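Local coordinates for Tlr1174 protein (Synechococcus elongatus, PDB 2OZT) that converts 2-succinyl-6-hydroxy-2,4-cyclohexadiene-1-carboxylate to 2-succinylbenzoate with the help of a divalent metal ion, a step of phylloquinone biosynthesis, at residues W5-Y10 / S29-R34; P239-I244 / E264-V269. All coordinates share one frame; numbering follows the deposited sequence.

Contact 1. Residues W5-Y10 / S29-R34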
ATOM      1  N   TRP A   5       4.305 -27.436  -5.228  1.00 20.82           N
ATOM      2  CA  TRP A   5       3.421 -26.259  -5.179  1.00 19.55           C
ATOM      3  C   TRP A   5       2.406 -26.262  -6.314  1.00 19.12           C
ATOM      4  O   TRP A   5       2.517 -27.027  -7.290  1.00 20.07           O
ATOM      5  CB  TRP A   5       4.263 -24.980  -5.235  1.00 19.20           C
ATOM      6  CG  TRP A   5       4.998 -24.794  -6.512  1.00 19.31           C
ATOM      7  CD1 TRP A   5       6.085 -25.515  -6.969  1.00 19.43           C
ATOM      8  CD2 TRP A   5       4.720 -23.818  -7.531  1.00 18.63           C
ATOM      9  NE1 TRP A   5       6.471 -25.062  -8.204  1.00 20.67           N
ATOM     10  CE2 TRP A   5       5.665 -24.010  -8.567  1.00 18.89           C
ATOM     11  CE3 TRP A   5       3.766 -22.793  -7.658  1.00 16.23           C
ATOM     12  CZ2 TRP A   5       5.682 -23.241  -9.720  1.00 19.69           C
ATOM     13  CZ3 TRP A   5       3.787 -22.024  -8.817  1.00 18.04           C
ATOM     14  CH2 TRP A   5       4.740 -22.260  -9.828  1.00 18.67           C
ATOM     15  N   GLN A   6       1.412 -25.391  -6.161  1.00 18.42           N
ATOM     16  CA  GLN A   6       0.386 -25.174  -7.163  1.00 17.63           C
ATOM     17  C   GLN A   6       0.050 -23.687  -7.122  1.00 17.33           C
ATOM     18  O   GLN A   6       0.286 -23.001  -6.117  1.00 17.16           O
ATOM     19  CB  GLN A   6      -0.882 -25.941  -6.822  1.00 18.80           C
ATOM     20  CG  GLN A   6      -0.775 -27.483  -6.746  1.00 20.91           C
ATOM     21  CD  GLN A   6      -2.030 -28.053  -6.140  1.00 23.08           C
ATOM     22  OE1 GLN A   6      -2.203 -28.059  -4.914  1.00 28.37           O
ATOM     23  NE2 GLN A   6      -2.944 -28.488  -6.991  1.00 29.58           N
ATOM     24  N   TRP A   7      -0.553 -23.206  -8.217  1.00 15.13           N
ATOM     25  CA  TRP A   7      -1.039 -21.817  -8.294  1.00 15.05           C
ATOM     26  C   TRP A   7      -2.422 -21.824  -8.948  1.00 15.43           C
ATOM     27  O   TRP A   7      -2.738 -22.725  -9.763  1.00 14.92           O
ATOM     28  CB  TRP A   7      -0.028 -20.967  -9.054  1.00 15.17           C
ATOM     29  CG  TRP A   7       0.029 -21.224 -10.507  1.00 14.31           C
ATOM     30  CD1 TRP A   7       0.854 -22.111 -11.169  1.00 14.26           C
ATOM     31  CD2 TRP A   7      -0.716 -20.526 -11.533  1.00 13.72           C
ATOM     32  NE1 TRP A   7       0.627 -22.028 -12.537  1.00 15.16           N
ATOM     33  CE2 TRP A   7      -0.344 -21.078 -12.771  1.00 16.48           C
ATOM     34  CE3 TRP A   7      -1.684 -19.508 -11.504  1.00 14.33           C
ATOM     35  CZ2 TRP A   7      -0.906 -20.643 -13.984  1.00 14.40           C
ATOM     36  CZ3 TRP A   7      -2.251 -19.087 -12.705  1.00 14.19           C
ATOM     37  CH2 TRP A   7      -1.865 -19.645 -13.917  1.00 16.57           C
ATOM     38  N   ARG A   8      -3.259 -20.853  -8.564  1.00 14.54           N
ATOM     39  CA  ARG A   8      -4.585 -20.638  -9.132  1.00 14.52           C
ATOM     40  C   ARG A   8      -4.804 -19.163  -9.328  1.00 14.50           C
ATOM     41  O   ARG A   8      -4.507 -18.389  -8.422  1.00 14.82           O
ATOM     42  CB  ARG A   8      -5.683 -21.156  -8.206  1.00 16.29           C
ATOM     43  CG  ARG A   8      -5.632 -22.702  -8.108  1.00 18.21           C
ATOM     44  CD  ARG A   8      -6.643 -23.324  -7.125  1.00 25.30           C
ATOM     45  NE  ARG A   8      -6.583 -24.805  -7.144  1.00 28.38           N
ATOM     46  CZ  ARG A   8      -7.374 -25.620  -6.423  1.00 30.42           C
ATOM     47  NH1 ARG A   8      -8.311 -25.132  -5.616  1.00 30.86           N
ATOM     48  NH2 ARG A   8      -7.230 -26.945  -6.516  1.00 31.11           N
ATOM     49  N   ILE A   9      -5.363 -18.800 -10.482  1.00 13.93           N
ATOM     50  CA  ILE A   9      -5.833 -17.421 -10.707  1.00 14.33           C
ATOM     51  C   ILE A   9      -7.094 -17.173  -9.910  1.00 15.19           C
ATOM     52  O   ILE A   9      -7.883 -18.092  -9.673  1.00 15.60           O
ATOM     53  CB  ILE A   9      -6.079 -17.173 -12.188  1.00 12.67           C
ATOM     54  CG1 ILE A   9      -6.010 -15.664 -12.466  1.00 15.67           C
ATOM     55  CG2 ILE A   9      -7.441 -17.757 -12.634  1.00 14.20           C
ATOM     56  CD1 ILE A   9      -5.979 -15.289 -13.956  1.00 18.66           C
ATOM     57  N   TYR A  10      -7.274 -15.909  -9.505  1.00 14.58           N
ATOM     58  CA  TYR A  10      -8.544 -15.435  -8.941  1.00 15.47           C
ATOM     59  C   TYR A  10      -8.963 -14.165  -9.630  1.00 16.42           C
ATOM     60  O   TYR A  10      -8.126 -13.468 -10.127  1.00 15.91           O
ATOM     61  CB  TYR A  10      -8.437 -15.239  -7.422  1.00 16.29           C
ATOM     62  CG  TYR A  10      -7.688 -14.008  -6.920  1.00 15.91           C
ATOM     63  CD1 TYR A  10      -8.286 -12.751  -6.931  1.00 14.90           C
ATOM     64  CD2 TYR A  10      -6.399 -14.121  -6.409  1.00 14.90           C
ATOM     65  CE1 TYR A  10      -7.638 -11.641  -6.426  1.00 14.19           C
ATOM     66  CE2 TYR A  10      -5.727 -13.001  -5.882  1.00 14.02           C
ATOM     67  CZ  TYR A  10      -6.353 -11.763  -5.900  1.00 15.79           C
ATOM     68  OH  TYR A  10      -5.702 -10.658  -5.374  1.00 15.14           O
ATOM     69  N   SER A  29      -7.847  -9.033  -9.712  1.00 14.29           N
ATOM     70  CA  SER A  29      -7.392 -10.390 -10.086  1.00 14.51           C
ATOM     71  C   SER A  29      -6.000 -10.606  -9.502  1.00 14.43           C
ATOM     72  O   SER A  29      -5.279  -9.651  -9.189  1.00 14.48           O
ATOM     73  CB  SER A  29      -7.347 -10.527 -11.593  1.00 15.11           C
ATOM     74  OG  SER A  29      -8.674 -10.429 -12.115  1.00 17.86           O
ATOM     75  N   GLY A  30      -5.617 -11.878  -9.386  1.00 13.50           N
ATOM     76  CA  GLY A  30      -4.261 -12.219  -8.889  1.00 13.27           C
ATOM     77  C   GLY A  30      -4.080 -13.700  -8.921  1.00 13.16           C
ATOM     78  O   GLY A  30      -4.873 -14.429  -9.544  1.00 12.76           O
ATOM     79  N   ILE A  31      -3.022 -14.138  -8.243  1.00 11.83           N
ATOM     80  CA  ILE A  31      -2.689 -15.558  -8.153  1.00 12.01           C
ATOM     81  C   ILE A  31      -2.536 -15.926  -6.709  1.00 12.43           C
ATOM     82  O   ILE A  31      -1.902 -15.184  -5.922  1.00 12.52           O
ATOM     83  CB  ILE A  31      -1.367 -15.783  -8.834  1.00 12.20           C
ATOM     84  CG1 ILE A  31      -1.492 -15.670 -10.364  1.00 14.40           C
ATOM     85  CG2 ILE A  31      -0.786 -17.160  -8.487  1.00 12.93           C
ATOM     86  CD1 ILE A  31      -0.111 -15.464 -11.023  1.00 15.35           C
ATOM     87  N   TYR A  32      -3.117 -17.072  -6.347  1.00 13.33           N
ATOM     88  CA  TYR A  32      -2.785 -17.707  -5.046  1.00 12.84           C
ATOM     89  C   TYR A  32      -1.840 -18.872  -5.246  1.00 13.47           C
ATOM     90  O   TYR A  32      -2.002 -19.661  -6.174  1.00 13.41           O
ATOM     91  CB  TYR A  32      -4.029 -18.224  -4.344  1.00 14.48           C
ATOM     92  CG  TYR A  32      -5.017 -17.146  -3.975  1.00 16.19           C
ATOM     93  CD1 TYR A  32      -4.597 -15.991  -3.329  1.00 16.71           C
ATOM     94  CD2 TYR A  32      -6.370 -17.277  -4.269  1.00 20.39           C
ATOM     95  CE1 TYR A  32      -5.476 -15.003  -3.004  1.00 18.52           C
ATOM     96  CE2 TYR A  32      -7.284 -16.273  -3.924  1.00 22.28           C
ATOM     97  CZ  TYR A  32      -6.817 -15.155  -3.264  1.00 21.34           C
ATOM     98  OH  TYR A  32      -7.709 -14.146  -2.921  1.00 22.28           O
ATOM     99  N   LEU A  33      -0.854 -18.957  -4.350  1.00 13.74           N
ATOM    100  CA  LEU A  33       0.128 -20.047  -4.344  1.00 13.27           C
ATOM    101  C   LEU A  33      -0.143 -20.924  -3.143  1.00 14.69           C
ATOM    102  O   LEU A  33      -0.396 -20.427  -2.062  1.00 13.81           O
ATOM    103  CB  LEU A  33       1.544 -19.515  -4.134  1.00 13.87           C
ATOM    104  CG  LEU A  33       2.023 -18.522  -5.194  1.00 13.67           C
ATOM    105  CD1 LEU A  33       3.368 -17.919  -4.806  1.00 16.71           C
ATOM    106  CD2 LEU A  33       2.113 -19.115  -6.575  1.00 11.83           C
ATOM    107  N   ARG A  34      -0.045 -22.244  -3.370  1.00 15.54           N
ATOM    108  CA  ARG A  34      -0.130 -23.230  -2.262  1.00 15.53           C
ATOM    109  C   ARG A  34       1.077 -24.142  -2.322  1.00 15.42           C
ATOM    110  O   ARG A  34       1.270 -24.800  -3.331  1.00 16.18           O
ATOM    111  CB  ARG A  34      -1.424 -24.013  -2.384  1.00 15.77           C
ATOM    112  CG  ARG A  34      -1.600 -25.069  -1.238  1.00 16.53           C
ATOM    113  CD  ARG A  34      -2.853 -25.880  -1.473  1.00 17.99           C
ATOM    114  NE  ARG A  34      -3.201 -26.822  -0.378  1.00 19.32           N
ATOM    115  CZ  ARG A  34      -2.674 -28.035  -0.230  1.00 21.07           C
ATOM    116  NH1 ARG A  34      -1.716 -28.492  -1.029  1.00 20.47           N
ATOM    117  NH2 ARG A  34      -3.086 -28.785   0.797  1.00 23.45           N
TER
HETATM  118  O   HOH W   1      -0.038 -27.453  -3.215  1.00 21.41           O
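Tyr-10 and Gly-30 pair at the tightly packed end, where the phenol ring lies flat over the opposite strand. The backbone N of Gly-30 sits 3.4 Å above the middle of the Tyr-10 ring, and the glycine CA makes a CH-pi contact on the same face. The other face takes the ring of Tyr-32 in an offset stack, with planes 20° apart and CD2 of Tyr-10 3.3 Å from CZ of Tyr-32. The ring is clamped between a backbone and a second ring: CG, between the backbone N and the carbonyl carbon (chi1 76°), starts it back toward Gly-30; the Tyr-10 OH is hydrogen-bonded to Glu-46 and Arg-304. The two strands are arms of the antiparallel hairpin 3-20/23-36 in the enolase-type N-terminal domain; within residues 5-10 and 29-34 the hydrogen-bonded pairs are Gln-6/Arg-34, Arg-8/Tyr-32 and Tyr-10/Gly-30. On the sheet face that bears Trp-7, Ile-31 and Leu-33, CB of Trp-7 rests 3.8 Å from CD2 of Leu-33, and helix 58-67 packs against Trp-7 and Ile-31. Packing is looser on the solvent side, where Gln-6 is exposed and its OE1 stays 3.9 Å from NH1 of Arg-34. A water bridges them, donating hydrogen bonds to Gln-6 OE1 and Arg-34 O and accepting one from Arg-34 NH1; Trp-319 covers part of this end, and the guanidinium forms salt bridges with Glu-36 and Glu-316.

Contact 2. Residues P239-I244 / E264-V269; sequences PGFFVI and EPQRLV
Pro-239 offers its carbonyl oxygen to the side chain of Arg-267, which grips it side-on with two nitrogens: NE at 3.1 Å from Pro-239 O and NH2 at 3.2 Å from the same atom. The oxygen lies close to the guanidinium plane, and NH2 approaches it almost in line with the C=O bond. At Gly-240 the carbonyl oxygen lies against the aliphatic part of the same arginine, 3.3 Å from Arg-267 CD. The arginine chain bends at chi2 (-58°), which places CD over the centre of the Phe-241 ring, 3.8 Å above its plane. This is a CH-pi contact; the charged end continues past the centre, its CZ forming an off-centre cation-pi pair. NH1 also makes a weak hydrogen bond to Gln-266 OE1.

Regular parallel pairing starts at Phe-242, whose N donates to Arg-267 O at 2.8 Å and whose O accepts from Val-269 N. Its CB touches CD2 of Leu-268, and the same methyl meets CG1 of Ile-244 at 4.0 Å. Val-243 pairs with Val-269 on the other sheet face, near the metal ligands Glu-196 and Asp-221, and Ile-244 N closes the pairing on Val-269 O. These are neighbouring strands of the enolase-superfamily barrel: strand 241-244 lies between 218-220 and 268-270, Phe-242 and Ile-244 pack outward on helix 227-235, Leu-268 on helix 252-260, and Val-243 and Val-269 touch strand 192-196.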
ATOM      1  N   PRO A 239      13.558  13.584   1.480  1.00 13.38           N
ATOM      2  CA  PRO A 239      13.450  13.837   2.925  1.00 14.01           C
ATOM      3  C   PRO A 239      12.071  13.546   3.529  1.00 13.64           C
ATOM      4  O   PRO A 239      11.909  13.654   4.744  1.00 15.70           O
ATOM      5  CB  PRO A 239      13.646  15.365   3.015  1.00 15.84           C
ATOM      6  CG  PRO A 239      13.016  15.853   1.731  1.00 16.51           C
ATOM      7  CD  PRO A 239      13.321  14.817   0.675  1.00 14.29           C
ATOM      8  N   GLY A 240      11.112  13.172   2.691  1.00 13.64           N
ATOM      9  CA  GLY A 240       9.761  12.924   3.145  1.00 13.14           C
ATOM     10  C   GLY A 240       9.418  11.471   3.412  1.00 13.11           C
ATOM     11  O   GLY A 240      10.281  10.653   3.819  1.00 14.38           O
ATOM     12  N   PHE A 241       8.130  11.196   3.266  1.00 12.50           N
ATOM     13  CA  PHE A 241       7.614   9.865   3.565  1.00 12.89           C
ATOM     14  C   PHE A 241       7.506   8.981   2.331  1.00 13.31           C
ATOM     15  O   PHE A 241       7.474   9.429   1.192  1.00 12.91           O
ATOM     16  CB  PHE A 241       6.224   9.964   4.195  1.00 12.39           C
ATOM     17  CG  PHE A 241       6.236  10.569   5.565  1.00 14.25           C
ATOM     18  CD1 PHE A 241       6.215   9.791   6.707  1.00 17.33           C
ATOM     19  CD2 PHE A 241       6.264  11.960   5.701  1.00 13.27           C
ATOM     20  CE1 PHE A 241       6.251  10.391   7.963  1.00 19.53           C
ATOM     21  CE2 PHE A 241       6.251  12.560   6.947  1.00 18.03           C
ATOM     22  CZ  PHE A 241       6.265  11.776   8.092  1.00 19.51           C
ATOM     23  N   PHE A 242       7.489   7.669   2.585  1.00 12.47           N
ATOM     24  CA  PHE A 242       7.333   6.696   1.504  1.00 12.82           C
ATOM     25  C   PHE A 242       6.131   5.831   1.872  1.00 13.16           C
ATOM     26  O   PHE A 242       6.086   5.307   2.993  1.00 13.69           O
ATOM     27  CB  PHE A 242       8.524   5.733   1.526  1.00 13.39           C
ATOM     28  CG  PHE A 242       9.878   6.343   1.188  1.00 13.87           C
ATOM     29  CD1 PHE A 242      10.411   6.205  -0.077  1.00 16.81           C
ATOM     30  CD2 PHE A 242      10.654   6.956   2.177  1.00 13.25           C
ATOM     31  CE1 PHE A 242      11.697   6.719  -0.368  1.00 18.05           C
ATOM     32  CE2 PHE A 242      11.931   7.456   1.872  1.00 16.21           C
ATOM     33  CZ  PHE A 242      12.425   7.328   0.609  1.00 17.66           C
ATOM     34  N   VAL A 243       5.159   5.729   0.978  1.00 12.23           N
ATOM     35  CA  VAL A 243       4.000   4.854   1.233  1.00 12.53           C
ATOM     36  C   VAL A 243       4.325   3.504   0.564  1.00 12.74           C
ATOM     37  O   VAL A 243       4.441   3.423  -0.661  1.00 13.68           O
ATOM     38  CB  VAL A 243       2.714   5.466   0.658  1.00 13.07           C
ATOM     39  CG1 VAL A 243       1.513   4.554   0.922  1.00 14.83           C
ATOM     40  CG2 VAL A 243       2.479   6.874   1.265  1.00 14.87           C
ATOM     41  N   ILE A 244       4.543   2.471   1.376  1.00 12.76           N
ATOM     42  CA  ILE A 244       5.000   1.176   0.874  1.00 12.07           C
ATOM     43  C   ILE A 244       3.826   0.233   0.703  1.00 11.73           C
ATOM     44  O   ILE A 244       3.082  -0.026   1.680  1.00 12.01           O
ATOM     45  CB  ILE A 244       5.941   0.546   1.924  1.00 11.84           C
ATOM     46  CG1 ILE A 244       7.166   1.427   2.211  1.00 14.60           C
ATOM     47  CG2 ILE A 244       6.393  -0.877   1.483  1.00 12.39           C
ATOM     48  CD1 ILE A 244       8.030   1.750   0.969  1.00 13.80           C
ATOM     49  N   GLU A 264      14.678   5.478   6.511  1.00 19.00           N
ATOM     50  CA  GLU A 264      14.264   5.682   7.912  1.00 18.46           C
ATOM     51  C   GLU A 264      12.922   5.023   8.238  1.00 16.47           C
ATOM     52  O   GLU A 264      11.918   5.324   7.582  1.00 15.88           O
ATOM     53  CB  GLU A 264      14.109   7.175   8.181  1.00 19.97           C
ATOM     54  CG  GLU A 264      15.409   7.958   8.069  1.00 24.03           C
ATOM     55  CD  GLU A 264      16.356   7.658   9.203  1.00 30.95           C
ATOM     56  OE1 GLU A 264      15.907   7.167  10.269  1.00 33.19           O
ATOM     57  OE2 GLU A 264      17.569   7.916   9.033  1.00 36.34           O
ATOM     58  N   PRO A 265      12.885   4.133   9.251  1.00 15.71           N
ATOM     59  CA  PRO A 265      11.606   3.502   9.610  1.00 15.75           C
ATOM     60  C   PRO A 265      10.496   4.501   9.883  1.00 14.59           C
ATOM     61  O   PRO A 265       9.341   4.276   9.536  1.00 14.92           O
ATOM     62  CB  PRO A 265      11.947   2.691  10.896  1.00 15.28           C
ATOM     63  CG  PRO A 265      13.431   2.454  10.798  1.00 16.36           C
ATOM     64  CD  PRO A 265      14.019   3.627  10.060  1.00 15.76           C
ATOM     65  N   GLN A 266      10.809   5.633  10.521  1.00 14.52           N
ATOM     66  CA  GLN A 266       9.792   6.639  10.844  1.00 14.48           C
ATOM     67  C   GLN A 266       9.193   7.305   9.613  1.00 14.11           C
ATOM     68  O   GLN A 266       8.146   7.907   9.721  1.00 16.44           O
ATOM     69  CB  GLN A 266      10.421   7.666  11.801  1.00 15.87           C
ATOM     70  CG  GLN A 266       9.447   8.736  12.398  1.00 17.73           C
ATOM     71  CD  GLN A 266       9.136   9.882  11.479  1.00 16.88           C
ATOM     72  OE1 GLN A 266       9.934  10.230  10.578  1.00 19.29           O
ATOM     73  NE2 GLN A 266       7.950  10.493  11.674  1.00 20.25           N
ATOM     74  N   ARG A 267       9.855   7.192   8.466  1.00 13.67           N
ATOM     75  CA  ARG A 267       9.314   7.792   7.248  1.00 13.56           C
ATOM     76  C   ARG A 267       8.433   6.839   6.426  1.00 13.87           C
ATOM     77  O   ARG A 267       7.989   7.190   5.345  1.00 13.13           O
ATOM     78  CB  ARG A 267      10.467   8.340   6.394  1.00 14.32           C
ATOM     79  CG  ARG A 267      11.100   9.635   6.981  1.00 16.91           C
ATOM     80  CD  ARG A 267      10.083  10.714   7.145  1.00 20.59           C
ATOM     81  NE  ARG A 267      10.711  12.027   7.080  1.00 23.07           N
ATOM     82  CZ  ARG A 267      10.643  12.960   8.028  1.00 30.73           C
ATOM     83  NH1 ARG A 267       9.939  12.761   9.139  1.00 30.95           N
ATOM     84  NH2 ARG A 267      11.271  14.118   7.853  1.00 31.81           N
ATOM     85  N   LEU A 268       8.200   5.613   6.919  1.00 12.75           N
ATOM     86  CA  LEU A 268       7.338   4.628   6.210  1.00 12.24           C
ATOM     87  C   LEU A 268       5.883   4.671   6.661  1.00 12.02           C
ATOM     88  O   LEU A 268       5.581   4.764   7.861  1.00 12.24           O
ATOM     89  CB  LEU A 268       7.853   3.193   6.427  1.00 13.06           C
ATOM     90  CG  LEU A 268       9.303   2.962   6.020  1.00 13.82           C
ATOM     91  CD1 LEU A 268       9.576   1.481   6.105  1.00 14.70           C
ATOM     92  CD2 LEU A 268       9.625   3.492   4.609  1.00 15.50           C
ATOM     93  N   VAL A 269       5.010   4.503   5.670  1.00 11.14           N
ATOM     94  CA  VAL A 269       3.587   4.262   5.916  1.00 10.92           C
ATOM     95  C   VAL A 269       3.227   3.037   5.074  1.00 11.59           C
ATOM     96  O   VAL A 269       3.459   3.018   3.866  1.00 12.34           O
ATOM     97  CB  VAL A 269       2.740   5.470   5.457  1.00 12.02           C
ATOM     98  CG1 VAL A 269       1.241   5.142   5.564  1.00 13.33           C
ATOM     99  CG2 VAL A 269       3.062   6.682   6.355  1.00 15.20           C
TER

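From the N terminus, the chain runs out along strand 3-20, turns, and returns along 23-36, so contact 1 closes a mostly extended loop of 18 residues within the N-terminal domain. The polypeptide passes through strand 42-47 and the helices of that domain before building the barrel strand by strand. Contact 2 closes late in this run, over 19 residues that are largely helical, as in a right-handed beta-alpha-beta crossover. The loops lie in series and neither nest nor cross. Their centres lie about 31 Å apart on opposite sides of the chain's centre: contact 1 joins two central strands of the antiparallel sheet, contact 2 strands 241-244 and 268-270 of the parallel barrel that carries the metal site.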